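Tubulin-binding cofactor A (Leishmania major, PDB 4CQI) probably acts early in tubulin folding, binding beta-tubulin and holding it in a quasi-native conformation. Local coordinates at residues K26-K31 and K93-Y98; I30-L35 and D113-T118; K36-D41 and V85-A90. One frame throughout, in Å; residues are numbered along the deposited sequence. Where two conformers were deposited one is given.

From the N terminus, helix 23-62 supplies the first segment of every contact in turn: 26-31, 30-35 and 36-41. The chain then reverses, and helix 67-100 returns antiparallel, so contact 3 closes the innermost loop, and contact 1, about 13 Å away between centres, closes a wider one around it. Helix 109-125 turns back once more to run alongside the first helix and closes the loop of contact 2, which also encloses contact 3. Contacts 1 and 2 start from overlapping segments that share Ile30 and Lys31; Leu95 packs on Val32 and Leu35 between them. Thr118 and Ile39 join contacts 2 and 3. Together they tie all three helices into one bundle.

Contact 1: residues K26-K31 and K93-Y98; sequences KTLRIK and KDLSDY
Lys31 and Asp94 form a salt bridge across the two helices, NZ donating to OD2 at 2.6 Å. The ammonium meets the syn side of that oxygen, 22° out of the carboxylate plane. The lysine chain runs extended to CE and bends only at its last torsion (chi4 -65°), which turns NZ to the acid. Its aliphatic part serves the packing: CE lies obliquely, 3.8 Å from Tyr98 CG, and the side chains cross at about a right angle. One face of the Tyr98 ring takes Thr27, whose CG2 is 3.8 Å from the ring centroid, displaced toward the CZ rim, in a CH-pi contact. This methyl is anti to the backbone N, while Thr27 OG1 is turned back to its own helix and bonds Pro23 O. Further in, Leu28 CD1 and Leu95 CD1 meet at 3.2 Å, tighter than usual van der Waals contact and doubtful in detail. Helix 109-125 covers this buried pair, Leu111 and Leu112 on Leu28, Met119 on Leu95. A salt bridge outside a buried leucine pair, with the segment axes approaching to 10.3 Å, 159° between their directions, belongs to the antiparallel three-helix bundle of the TBCA family.

Contact 2: residues I30-L35 and D113-T118; sequences IKVSAL and DLARAT
Val32 lies against Thr118 and Leu114, which share a flat group, the Leu114 peptide carbonyl. Its oxygen takes two donors of Thr118 from opposite faces of the carbonyl plane: the backbone N at 2.9 Å and the hydroxyl OG1 at 2.7 Å, the latter tilted 35° from the plane. The hydroxyl is thus satisfied within its own helix, and what it offers Val32 CG1, 3.9 Å away, is contact alone. The side chain of Val32 sets out toward this helix and divides its methyls between neighbouring residues. CG1, anti to the backbone N (chi1 167°), touches CG of Leu114 at 4.0 Å, while CG2 sits against Ala115 CB at 3.6 Å. The small alanine lies level with Val32, their CA atoms 5.7 Å apart. One turn on, Thr118 CG2 meets Leu35 CD2 at 3.6 Å, the side chains sliding past each other in opposite directions. Leu35 also touches Ser91, Val92 and Leu95 of helix 67-100, so it packs against both other helices at once. The segment axes approach to 9.9 Å and run in the same sense, inclined by 27°: this is the parallel pairing of first and third helices found in an up-down-up three-helix bundle.

Contact 3: residues K36-D41 and V85-A90; sequences KRTIKD and VNRIMA
Arg87 and Asp41 form a salt bridge, their guanidinium and carboxylate planes 29° apart. NH1 donates to OD2 at 3.0 Å with an N-H...O angle of 154°, using the oxygen's anti lone pair; NH2 adds a weak bond to the same OD2 at 3.4 Å. A water in the guanidinium plane also bridges NH2 and OD2, though its leg to NH2 is unusually short and its exact placing doubtful. Over one face of the guanidinium stands Thr38 CG2, 3.8 Å above the plane and offset toward the NH2 rim. Such a charged flank beside a buried apolar seam is consistent with the coiled coil predicted for residues 32-62; helices 23-62 and 67-100 form an antiparallel hairpin whose segment axes approach here to 8.8 Å. Thr38 holds OG1 between the backbone N and carbonyl carbon (chi1 70°), where it bonds Leu35 O one turn back. The same oxygen presses on Ile88 CG1 at 3.5 Å, and the two side chains cross obliquely. Deeper, Ile39 and Ile88 cross at about a right angle, their CG1 atoms 4.1 Å apart. Ile88 also packs on Leu35 and Leu42, and Ile39 CD1 lies against Thr118 O of helix 109-125.

Contact 1: residues K26-K31 and K93-Y98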
ATOM      1  N   LYS A  26      -8.518  10.846 -17.082  1.00 22.35           N
ATOM      2  CA  LYS A  26      -7.337  11.384 -16.406  1.00 24.30           C
ATOM      3  C   LYS A  26      -7.406  11.127 -14.890  1.00 21.99           C
ATOM      4  O   LYS A  26      -6.405  10.710 -14.245  1.00 19.84           O
ATOM      5  CB  LYS A  26      -7.214  12.891 -16.679  1.00 28.21           C
ATOM      6  CG  LYS A  26      -6.069  13.576 -15.955  1.00 33.03           C
ATOM      7  CD  LYS A  26      -6.190  15.099 -15.965  1.00 37.90           C
ATOM      8  CE  LYS A  26      -5.130  15.758 -15.078  1.00 39.52           C
ATOM      9  NZ  LYS A  26      -3.853  16.021 -15.818  1.00 44.64           N
ATOM     10  N   THR A  27      -8.576  11.383 -14.318  1.00 18.38           N
ATOM     11  CA  THR A  27      -8.799  11.160 -12.874  1.00 18.25           C
ATOM     12  C   THR A  27      -8.683   9.672 -12.543  1.00 17.99           C
ATOM     13  O   THR A  27      -8.017   9.290 -11.543  1.00 17.10           O
ATOM     14  CB  THR A  27     -10.151  11.751 -12.461  1.00 18.76           C
ATOM     15  OG1 THR A  27     -10.061  13.183 -12.606  1.00 20.82           O
ATOM     16  CG2 THR A  27     -10.504  11.404 -11.035  1.00 17.83           C
ATOM     17  N   LEU A  28      -9.308   8.832 -13.357  1.00 16.82           N
ATOM     18  CA  LEU A  28      -9.211   7.378 -13.150  1.00 18.61           C
ATOM     19  C   LEU A  28      -7.760   6.895 -13.128  1.00 19.19           C
ATOM     20  O   LEU A  28      -7.364   6.094 -12.270  1.00 17.45           O
ATOM     21  CB  LEU A  28     -10.024   6.608 -14.178  1.00 18.91           C
ATOM     22  CG  LEU A  28     -10.158   5.099 -14.040  1.00 19.80           C
ATOM     23  CD1 LEU A  28     -10.646   4.692 -12.643  1.00 18.41           C
ATOM     24  CD2 LEU A  28     -11.088   4.514 -15.128  1.00 18.31           C
ATOM     25  N   ARG A  29      -6.978   7.377 -14.092  1.00 20.42           N
ATOM     26  CA  ARG A  29      -5.552   7.050 -14.181  1.00 22.22           C
ATOM     27  C   ARG A  29      -4.795   7.439 -12.913  1.00 21.07           C
ATOM     28  O   ARG A  29      -4.019   6.633 -12.377  1.00 19.94           O
ATOM     29  CB  ARG A  29      -4.965   7.747 -15.435  1.00 26.48           C
ATOM     30  CG  ARG A  29      -3.626   7.248 -15.931  1.00 35.55           C
ATOM     31  CD  ARG A  29      -3.301   7.881 -17.298  1.00 38.05           C
ATOM     32  NE  ARG A  29      -4.006   7.217 -18.412  1.00 42.60           N
ATOM     33  CZ  ARG A  29      -4.911   7.773 -19.227  1.00 44.63           C
ATOM     34  NH1 ARG A  29      -5.274   9.055 -19.098  1.00 53.02           N
ATOM     35  NH2 ARG A  29      -5.462   7.044 -20.196  1.00 44.51           N
ATOM     36  N   ILE A  30      -5.017   8.662 -12.415  1.00 19.03           N
ATOM     37  CA  ILE A  30      -4.380   9.137 -11.200  1.00 19.18           C
ATOM     38  C   ILE A  30      -4.751   8.251 -10.021  1.00 18.79           C
ATOM     39  O   ILE A  30      -3.884   7.893  -9.213  1.00 17.97           O
ATOM     40  CB  ILE A  30      -4.776  10.593 -10.879  1.00 21.45           C
ATOM     41  CG1 ILE A  30      -4.166  11.567 -11.901  1.00 23.60           C
ATOM     42  CG2 ILE A  30      -4.356  10.984  -9.457  1.00 22.09           C
ATOM     43  CD1 ILE A  30      -4.923  12.893 -11.959  1.00 23.56           C
ATOM     44  N   LYS A  31      -6.025   7.918  -9.913  1.00 16.87           N
ATOM     45  CA  LYS A  31      -6.471   7.067  -8.794  1.00 17.15           C
ATOM     46  C   LYS A  31      -5.867   5.647  -8.873  1.00 16.34           C
ATOM     47  O   LYS A  31      -5.457   5.099  -7.851  1.00 16.17           O
ATOM     48  CB  LYS A  31      -7.986   7.029  -8.689  1.00 17.74           C
ATOM     49  CG  LYS A  31      -8.646   8.371  -8.373  1.00 17.71           C
ATOM     50  CD  LYS A  31     -10.161   8.189  -8.168  1.00 18.25           C
ATOM     51  CE  LYS A  31     -10.822   9.549  -7.868  1.00 20.31           C
ATOM     52  NZ  LYS A  31     -10.376  10.166  -6.587  1.00 18.31           N
ATOM     53  N   LYS A  93     -11.558   1.944  -1.978  1.00 16.07           N
ATOM     54  CA  LYS A  93     -12.919   2.539  -1.847  1.00 18.59           C
ATOM     55  C   LYS A  93     -13.123   3.797  -2.675  1.00 17.38           C
ATOM     56  O   LYS A  93     -14.175   3.955  -3.313  1.00 20.13           O
ATOM     57  CB  LYS A  93     -13.244   2.870  -0.383  1.00 20.64           C
ATOM     58  CG  LYS A  93     -14.644   3.415  -0.136  1.00 23.61           C
ATOM     59  CD  LYS A  93     -15.692   2.358  -0.416  1.00 28.04           C
ATOM     60  CE  LYS A  93     -17.101   2.768   0.054  1.00 32.30           C
ATOM     61  NZ  LYS A  93     -18.095   1.802  -0.536  1.00 36.38           N
ATOM     62  N   ASP A  94     -12.117   4.656  -2.698  1.00 16.93           N
ATOM     63  CA  ASP A  94     -12.140   5.854  -3.495  1.00 18.86           C
ATOM     64  C   ASP A  94     -12.268   5.532  -4.994  1.00 17.28           C
ATOM     65  O   ASP A  94     -13.093   6.147  -5.718  1.00 14.46           O
ATOM     66  CB  ASP A  94     -10.892   6.678  -3.232  1.00 20.11           C
ATOM     67  CG  ASP A  94     -10.934   8.027  -3.914  1.00 24.02           C
ATOM     68  OD1 ASP A  94     -11.854   8.830  -3.589  1.00 23.52           O
ATOM     69  OD2 ASP A  94     -10.031   8.329  -4.711  1.00 22.85           O
ATOM     70  N   LEU A  95     -11.492   4.550  -5.448  1.00 17.02           N
ATOM     71  CA  LEU A  95     -11.501   4.138  -6.843  1.00 16.58           C
ATOM     72  C   LEU A  95     -12.797   3.493  -7.167  1.00 17.15           C
ATOM     73  O   LEU A  95     -13.437   3.803  -8.182  1.00 15.82           O
ATOM     74  CB  LEU A  95     -10.296   3.199  -7.142  1.00 15.93           C
ATOM     75  CG  LEU A  95     -10.105   2.641  -8.543  1.00 16.08           C
ATOM     76  CD1 LEU A  95     -10.099   3.723  -9.639  1.00 14.72           C
ATOM     77  CD2 LEU A  95      -8.840   1.766  -8.613  1.00 15.41           C
ATOM     78  N   SER A  96     -13.236   2.581  -6.314  1.00 18.69           N
ATOM     79  CA  SER A  96     -14.499   1.920  -6.489  1.00 19.99           C
ATOM     80  C   SER A  96     -15.710   2.882  -6.562  1.00 21.48           C
ATOM     81  O   SER A  96     -16.605   2.726  -7.427  1.00 20.48           O
ATOM     82  CB  SER A  96     -14.719   0.932  -5.332  1.00 22.67           C
ATOM     83  OG  SER A  96     -15.949   0.246  -5.503  1.00 26.84           O
ATOM     84  N   ASP A  97     -15.736   3.854  -5.667  1.00 20.17           N
ATOM     85  CA  ASP A  97     -16.747   4.932  -5.709  1.00 21.66           C
ATOM     86  C   ASP A  97     -16.677   5.694  -7.036  1.00 20.68           C
ATOM     87  O   ASP A  97     -17.700   5.949  -7.628  1.00 23.66           O
ATOM     88  CB  ASP A  97     -16.544   5.925  -4.565  1.00 21.60           C
ATOM     89  CG  ASP A  97     -17.022   5.380  -3.202  1.00 23.38           C
ATOM     90  OD1 ASP A  97     -17.580   4.264  -3.127  1.00 25.12           O
ATOM     91  OD2 ASP A  97     -16.790   6.093  -2.204  1.00 26.06           O
ATOM     92  N   TYR A  98     -15.480   6.075  -7.482  1.00 19.81           N
ATOM     93  CA  TYR A  98     -15.312   6.842  -8.724  1.00 19.87           C
ATOM     94  C   TYR A  98     -15.848   6.071  -9.922  1.00 20.67           C
ATOM     95  O   TYR A  98     -16.499   6.652 -10.810  1.00 21.50           O
ATOM     96  CB  TYR A  98     -13.847   7.220  -8.976  1.00 19.15           C
ATOM     97  CG  TYR A  98     -13.700   8.280 -10.051  1.00 19.59           C
ATOM     98  CD1 TYR A  98     -14.137   9.568  -9.827  1.00 18.81           C
ATOM     99  CD2 TYR A  98     -13.161   7.983 -11.306  1.00 19.43           C
ATOM    100  CE1 TYR A  98     -14.056  10.535 -10.783  1.00 20.88           C
ATOM    101  CE2 TYR A  98     -13.065   8.947 -12.272  1.00 19.11           C
ATOM    102  CZ  TYR A  98     -13.526  10.233 -12.018  1.00 20.54           C
ATOM    103  OH  TYR A  98     -13.437  11.228 -12.974  1.00 20.60           O
TER

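Contact 2: residues I30-L35 and D113-T118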
ATOM      1  N   ILE A  30      -5.017   8.662 -12.415  1.00 19.03           N
ATOM      2  CA  ILE A  30      -4.380   9.137 -11.200  1.00 19.18           C
ATOM      3  C   ILE A  30      -4.751   8.251 -10.021  1.00 18.79           C
ATOM      4  O   ILE A  30      -3.884   7.893  -9.213  1.00 17.97           O
ATOM      5  CB  ILE A  30      -4.776  10.593 -10.879  1.00 21.45           C
ATOM      6  CG1 ILE A  30      -4.166  11.567 -11.901  1.00 23.60           C
ATOM      7  CG2 ILE A  30      -4.356  10.984  -9.457  1.00 22.09           C
ATOM      8  CD1 ILE A  30      -4.923  12.893 -11.959  1.00 23.56           C
ATOM      9  N   LYS A  31      -6.025   7.918  -9.913  1.00 16.87           N
ATOM     10  CA  LYS A  31      -6.471   7.067  -8.794  1.00 17.15           C
ATOM     11  C   LYS A  31      -5.867   5.647  -8.873  1.00 16.34           C
ATOM     12  O   LYS A  31      -5.457   5.099  -7.851  1.00 16.17           O
ATOM     13  CB  LYS A  31      -7.986   7.029  -8.689  1.00 17.74           C
ATOM     14  CG  LYS A  31      -8.646   8.371  -8.373  1.00 17.71           C
ATOM     15  CD  LYS A  31     -10.161   8.189  -8.168  1.00 18.25           C
ATOM     16  CE  LYS A  31     -10.822   9.549  -7.868  1.00 20.31           C
ATOM     17  NZ  LYS A  31     -10.376  10.166  -6.587  1.00 18.31           N
ATOM     18  N   VAL A  32      -5.766   5.086 -10.084  1.00 14.86           N
ATOM     19  CA  VAL A  32      -5.175   3.761 -10.273  1.00 15.84           C
ATOM     20  C   VAL A  32      -3.704   3.816  -9.888  1.00 16.28           C
ATOM     21  O   VAL A  32      -3.215   2.916  -9.184  1.00 16.78           O
ATOM     22  CB  VAL A  32      -5.384   3.235 -11.717  1.00 15.39           C
ATOM     23  CG1 VAL A  32      -4.505   2.006 -12.003  1.00 14.98           C
ATOM     24  CG2 VAL A  32      -6.867   2.923 -11.920  1.00 14.71           C
ATOM     25  N   SER A  33      -2.995   4.851 -10.323  1.00 16.25           N
ATOM     26  CA  SER A  33      -1.567   5.002  -9.986  0.50 17.57           C
ATOM     27  C   SER A  33      -1.380   5.162  -8.485  1.00 18.07           C
ATOM     28  O   SER A  33      -0.461   4.553  -7.869  1.00 17.80           O
ATOM     29  CB  SER A  33      -0.930   6.178 -10.735  0.50 18.41           C
ATOM     30  OG  SER A  33       0.395   6.419 -10.284  0.50 20.35           O
ATOM     31  N   ALA A  34      -2.240   5.959  -7.862  1.00 17.79           N
ATOM     32  CA  ALA A  34      -2.165   6.122  -6.416  1.00 17.38           C
ATOM     33  C   ALA A  34      -2.339   4.787  -5.666  1.00 16.53           C
ATOM     34  O   ALA A  34      -1.592   4.501  -4.696  1.00 16.49           O
ATOM     35  CB  ALA A  34      -3.198   7.157  -5.970  1.00 18.14           C
ATOM     36  N   LEU A  35      -3.314   3.973  -6.094  1.00 15.37           N
ATOM     37  CA  LEU A  35      -3.612   2.700  -5.472  1.00 15.44           C
ATOM     38  C   LEU A  35      -2.406   1.745  -5.623  1.00 16.38           C
ATOM     39  O   LEU A  35      -1.996   1.074  -4.664  1.00 14.09           O
ATOM     40  CB  LEU A  35      -4.877   2.047  -6.052  1.00 14.25           C
ATOM     41  CG  LEU A  35      -5.163   0.606  -5.600  1.00 14.12           C
ATOM     42  CD1 LEU A  35      -5.157   0.383  -4.071  1.00 13.03           C
ATOM     43  CD2 LEU A  35      -6.464   0.096  -6.206  1.00 13.74           C
ATOM     44  N   ASP A 113      -9.954  -2.292 -17.178  1.00 19.19           N
ATOM     45  CA  ASP A 113      -9.428  -3.616 -16.798  1.00 20.61           C
ATOM     46  C   ASP A 113      -8.302  -3.418 -15.799  1.00 19.36           C
ATOM     47  O   ASP A 113      -8.249  -4.114 -14.790  1.00 21.10           O
ATOM     48  CB  ASP A 113      -8.885  -4.420 -17.987  1.00 23.33           C
ATOM     49  CG  ASP A 113      -9.982  -4.973 -18.909  1.00 29.47           C
ATOM     50  OD1 ASP A 113     -11.177  -4.958 -18.558  1.00 33.98           O
ATOM     51  OD2 ASP A 113      -9.638  -5.440 -20.030  1.00 36.40           O
ATOM     52  N   LEU A 114      -7.426  -2.462 -16.059  1.00 16.63           N
ATOM     53  CA  LEU A 114      -6.332  -2.179 -15.161  1.00 17.50           C
ATOM     54  C   LEU A 114      -6.845  -1.720 -13.764  1.00 16.61           C
ATOM     55  O   LEU A 114      -6.299  -2.123 -12.733  1.00 16.27           O
ATOM     56  CB  LEU A 114      -5.455  -1.102 -15.757  1.00 17.08           C
ATOM     57  CG  LEU A 114      -4.261  -0.689 -14.919  1.00 17.62           C
ATOM     58  CD1 LEU A 114      -3.365  -1.894 -14.660  1.00 19.48           C
ATOM     59  CD2 LEU A 114      -3.518   0.448 -15.604  1.00 18.51           C
ATOM     60  N   ALA A 115      -7.844  -0.846 -13.744  1.00 16.08           N
ATOM     61  CA  ALA A 115      -8.412  -0.396 -12.460  1.00 16.16           C
ATOM     62  C   ALA A 115      -8.973  -1.607 -11.684  1.00 16.87           C
ATOM     63  O   ALA A 115      -8.705  -1.793 -10.475  1.00 14.94           O
ATOM     64  CB  ALA A 115      -9.514   0.656 -12.688  1.00 14.56           C
ATOM     65  N   ARG A 116      -9.725  -2.478 -12.361  1.00 18.41           N
ATOM     66  CA  ARG A 116     -10.227  -3.679 -11.703  1.00 21.89           C
ATOM     67  C   ARG A 116      -9.103  -4.635 -11.247  1.00 19.51           C
ATOM     68  O   ARG A 116      -9.159  -5.187 -10.133  1.00 17.42           O
ATOM     69  CB  ARG A 116     -11.234  -4.409 -12.578  1.00 26.12           C
ATOM     70  CG  ARG A 116     -12.504  -3.599 -12.808  1.00 32.85           C
ATOM     71  CD  ARG A 116     -13.601  -4.457 -13.437  1.00 42.27           C
ATOM     72  NE  ARG A 116     -13.651  -4.338 -14.894  1.00 48.99           N
ATOM     73  CZ  ARG A 116     -14.322  -3.398 -15.562  1.00 54.28           C
ATOM     74  NH1 ARG A 116     -15.021  -2.450 -14.922  1.00 54.86           N
ATOM     75  NH2 ARG A 116     -14.292  -3.410 -16.891  1.00 57.80           N
ATOM     76  N   ALA A 117      -8.095  -4.859 -12.092  1.00 17.88           N
ATOM     77  CA  ALA A 117      -6.929  -5.687 -11.701  1.00 18.25           C
ATOM     78  C   ALA A 117      -6.191  -5.158 -10.450  1.00 16.74           C
ATOM     79  O   ALA A 117      -5.786  -5.939  -9.552  1.00 15.36           O
ATOM     80  CB  ALA A 117      -5.944  -5.831 -12.891  1.00 17.21           C
ATOM     81  N   THR A 118      -6.055  -3.841 -10.387  1.00 16.24           N
ATOM     82  CA  THR A 118      -5.283  -3.170  -9.321  1.00 15.95           C
ATOM     83  C   THR A 118      -6.081  -3.236  -8.026  1.00 16.27           C
ATOM     84  O   THR A 118      -5.514  -3.519  -6.966  1.00 15.97           O
ATOM     85  CB  THR A 118      -4.964  -1.711  -9.705  1.00 16.07           C
ATOM     86  OG1 THR A 118      -4.272  -1.694 -10.957  1.00 15.10           O
ATOM     87  CG2 THR A 118      -4.064  -1.029  -8.673  1.00 15.58           C
TER

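Contact 3: residues K36-D41 and V85-A90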
ATOM      1  N   LYS A  36      -1.876   1.688  -6.840  1.00 16.55           N
ATOM      2  CA  LYS A  36      -0.707   0.874  -7.103  1.00 18.76           C
ATOM      3  C   LYS A  36       0.431   1.242  -6.136  1.00 17.63           C
ATOM      4  O   LYS A  36       1.074   0.344  -5.579  1.00 17.17           O
ATOM      5  CB  LYS A  36      -0.259   1.074  -8.572  1.00 22.75           C
ATOM      6  CG  LYS A  36       0.924   0.210  -8.978  1.00 28.08           C
ATOM      7  CD  LYS A  36       1.204   0.306 -10.487  1.00 33.19           C
ATOM      8  CE  LYS A  36       2.702   0.332 -10.832  1.00 40.55           C
ATOM      9  NZ  LYS A  36       3.516  -0.814 -10.321  1.00 42.57           N
ATOM     10  N   ARG A  37       0.675   2.535  -5.936  1.00 16.70           N
ATOM     11  CA  ARG A  37       1.717   2.991  -4.953  1.00 18.78           C
ATOM     12  C   ARG A  37       1.436   2.538  -3.517  1.00 16.33           C
ATOM     13  O   ARG A  37       2.358   2.078  -2.860  1.00 14.69           O
ATOM     14  CB  ARG A  37       1.960   4.499  -5.025  0.50 20.00           C
ATOM     15  CG  ARG A  37       2.964   4.884  -6.098  0.50 22.07           C
ATOM     16  CD  ARG A  37       3.306   6.349  -6.036  0.50 23.70           C
ATOM     17  NE  ARG A  37       2.120   7.152  -6.246  0.50 26.11           N
ATOM     18  CZ  ARG A  37       1.741   7.613  -7.434  0.50 25.59           C
ATOM     19  NH1 ARG A  37       2.470   7.362  -8.511  0.50 26.66           N
ATOM     20  NH2 ARG A  37       0.648   8.329  -7.527  0.50 24.94           N
ATOM     21  N   THR A  38       0.189   2.602  -3.042  1.00 15.39           N
ATOM     22  CA  THR A  38      -0.125   2.108  -1.700  1.00 14.85           C
ATOM     23  C   THR A  38       0.128   0.606  -1.590  1.00 14.50           C
ATOM     24  O   THR A  38       0.503   0.101  -0.532  1.00 14.88           O
ATOM     25  CB  THR A  38      -1.562   2.426  -1.240  1.00 16.63           C
ATOM     26  OG1 THR A  38      -2.508   1.645  -2.002  1.00 16.86           O
ATOM     27  CG2 THR A  38      -1.892   3.928  -1.398  1.00 17.45           C
ATOM     28  N   ILE A  39      -0.080  -0.138  -2.673  1.00 13.69           N
ATOM     29  CA  ILE A  39       0.155  -1.572  -2.594  1.00 13.95           C
ATOM     30  C   ILE A  39       1.671  -1.871  -2.482  1.00 15.52           C
ATOM     31  O   ILE A  39       2.085  -2.703  -1.679  1.00 13.90           O
ATOM     32  CB  ILE A  39      -0.514  -2.310  -3.758  1.00 13.49           C
ATOM     33  CG1 ILE A  39      -2.017  -2.095  -3.678  1.00 13.13           C
ATOM     34  CG2 ILE A  39      -0.208  -3.800  -3.748  1.00 14.56           C
ATOM     35  CD1 ILE A  39      -2.753  -2.489  -4.937  1.00 12.90           C
ATOM     36  N   LYS A  40       2.488  -1.184  -3.292  1.00 15.58           N
ATOM     37  CA  LYS A  40       3.926  -1.351  -3.224  1.00 17.18           C
ATOM     38  C   LYS A  40       4.431  -0.926  -1.835  1.00 16.01           C
ATOM     39  O   LYS A  40       5.275  -1.618  -1.235  1.00 14.26           O
ATOM     40  CB  LYS A  40       4.622  -0.557  -4.341  1.00 19.93           C
ATOM     41  CG  LYS A  40       4.211  -0.936  -5.766  1.00 26.14           C
ATOM     42  CD  LYS A  40       4.526  -2.380  -6.107  1.00 31.49           C
ATOM     43  CE  LYS A  40       4.627  -2.575  -7.629  1.00 35.89           C
ATOM     44  NZ  LYS A  40       4.727  -4.018  -8.026  1.00 41.86           N
ATOM     45  N   ASP A  41       3.865   0.151  -1.298  1.00 15.99           N
ATOM     46  CA  ASP A  41       4.203   0.583   0.083  1.00 15.50           C
ATOM     47  C   ASP A  41       4.046  -0.539   1.092  1.00 15.30           C
ATOM     48  O   ASP A  41       4.897  -0.716   1.974  1.00 12.81           O
ATOM     49  CB  ASP A  41       3.404   1.836   0.540  1.00 15.64           C
ATOM     50  CG  ASP A  41       3.814   3.130  -0.188  1.00 17.33           C
ATOM     51  OD1 ASP A  41       4.910   3.158  -0.789  1.00 18.76           O
ATOM     52  OD2 ASP A  41       3.013   4.099  -0.184  1.00 17.22           O
ATOM     53  N   VAL A  85      -2.036  -1.099   5.173  1.00 12.61           N
ATOM     54  CA  VAL A  85      -3.275  -1.764   4.832  1.00 12.39           C
ATOM     55  C   VAL A  85      -4.432  -0.763   4.781  1.00 11.66           C
ATOM     56  O   VAL A  85      -5.245  -0.797   3.845  1.00 12.21           O
ATOM     57  CB  VAL A  85      -3.621  -2.870   5.856  1.00 12.44           C
ATOM     58  CG1 VAL A  85      -5.079  -3.310   5.689  1.00 13.31           C
ATOM     59  CG2 VAL A  85      -2.676  -4.065   5.718  1.00 13.19           C
ATOM     60  N   ASN A  86      -4.535   0.103   5.784  1.00 12.08           N
ATOM     61  CA  ASN A  86      -5.659   1.078   5.858  1.00 11.93           C
ATOM     62  C   ASN A  86      -5.645   2.032   4.650  1.00 12.96           C
ATOM     63  O   ASN A  86      -6.711   2.351   4.094  1.00 12.63           O
ATOM     64  CB  ASN A  86      -5.644   1.836   7.187  1.00 11.63           C
ATOM     65  CG  ASN A  86      -5.827   0.917   8.379  1.00 12.41           C
ATOM     66  OD1 ASN A  86      -6.359  -0.199   8.221  1.00 11.71           O
ATOM     67  ND2 ASN A  86      -5.341   1.354   9.593  1.00 11.29           N
ATOM     68  N   ARG A  87      -4.444   2.434   4.232  1.00 13.69           N
ATOM     69  CA  ARG A  87      -4.285   3.269   3.050  1.00 14.87           C
ATOM     70  C   ARG A  87      -4.677   2.564   1.776  1.00 13.30           C
ATOM     71  O   ARG A  87      -5.298   3.179   0.900  1.00 13.96           O
ATOM     72  CB  ARG A  87      -2.860   3.861   2.932  1.00 17.29           C
ATOM     73  CG  ARG A  87      -2.446   4.813   4.051  1.00 21.42           C
ATOM     74  CD  ARG A  87      -0.947   5.096   3.995  1.00 25.04           C
ATOM     75  NE  ARG A  87      -0.571   5.840   2.776  1.00 28.35           N
ATOM     76  CZ  ARG A  87       0.224   5.401   1.807  1.00 30.75           C
ATOM     77  NH1 ARG A  87       0.809   4.194   1.857  1.00 26.85           N
ATOM     78  NH2 ARG A  87       0.464   6.213   0.782  1.00 36.93           N
ATOM     79  N   ILE A  88      -4.350   1.279   1.633  1.00 13.10           N
ATOM     80  CA  ILE A  88      -4.790   0.517   0.472  1.00 12.50           C
ATOM     81  C   ILE A  88      -6.285   0.486   0.442  1.00 13.58           C
ATOM     82  O   ILE A  88      -6.908   0.795  -0.580  1.00 12.75           O
ATOM     83  CB  ILE A  88      -4.281  -0.939   0.456  1.00 12.75           C
ATOM     84  CG1 ILE A  88      -2.759  -0.974   0.233  1.00 12.63           C
ATOM     85  CG2 ILE A  88      -4.980  -1.738  -0.647  1.00 12.65           C
ATOM     86  CD1 ILE A  88      -2.117  -2.328   0.612  1.00 13.42           C
ATOM     87  N   MET A  89      -6.900   0.118   1.579  1.00 14.25           N
ATOM     88  CA  MET A  89      -8.352   0.033   1.600  1.00 14.27           C
ATOM     89  C   MET A  89      -9.047   1.358   1.315  1.00 12.92           C
ATOM     90  O   MET A  89     -10.060   1.354   0.629  1.00 13.46           O
ATOM     91  CB  MET A  89      -8.832  -0.593   2.906  1.00 16.47           C
ATOM     92  CG  MET A  89      -8.369  -2.014   3.128  1.00 17.65           C
ATOM     93  SD  MET A  89      -9.088  -3.212   1.985  1.00 23.19           S
ATOM     94  CE  MET A  89      -8.096  -3.099   0.562  1.00 22.25           C
ATOM     95  N   ALA A  90      -8.522   2.467   1.807  1.00 11.95           N
ATOM     96  CA  ALA A  90      -9.124   3.778   1.552  1.00 12.59           C
ATOM     97  C   ALA A  90      -9.024   4.132   0.057  1.00 13.23           C
ATOM     98  O   ALA A  90      -9.980   4.674  -0.539  1.00 13.31           O
ATOM     99  CB  ALA A  90      -8.473   4.872   2.421  1.00 12.41           C
TER
HETATM  100  O   HOH W   1       1.661   5.959  -1.422  1.00 28.97           O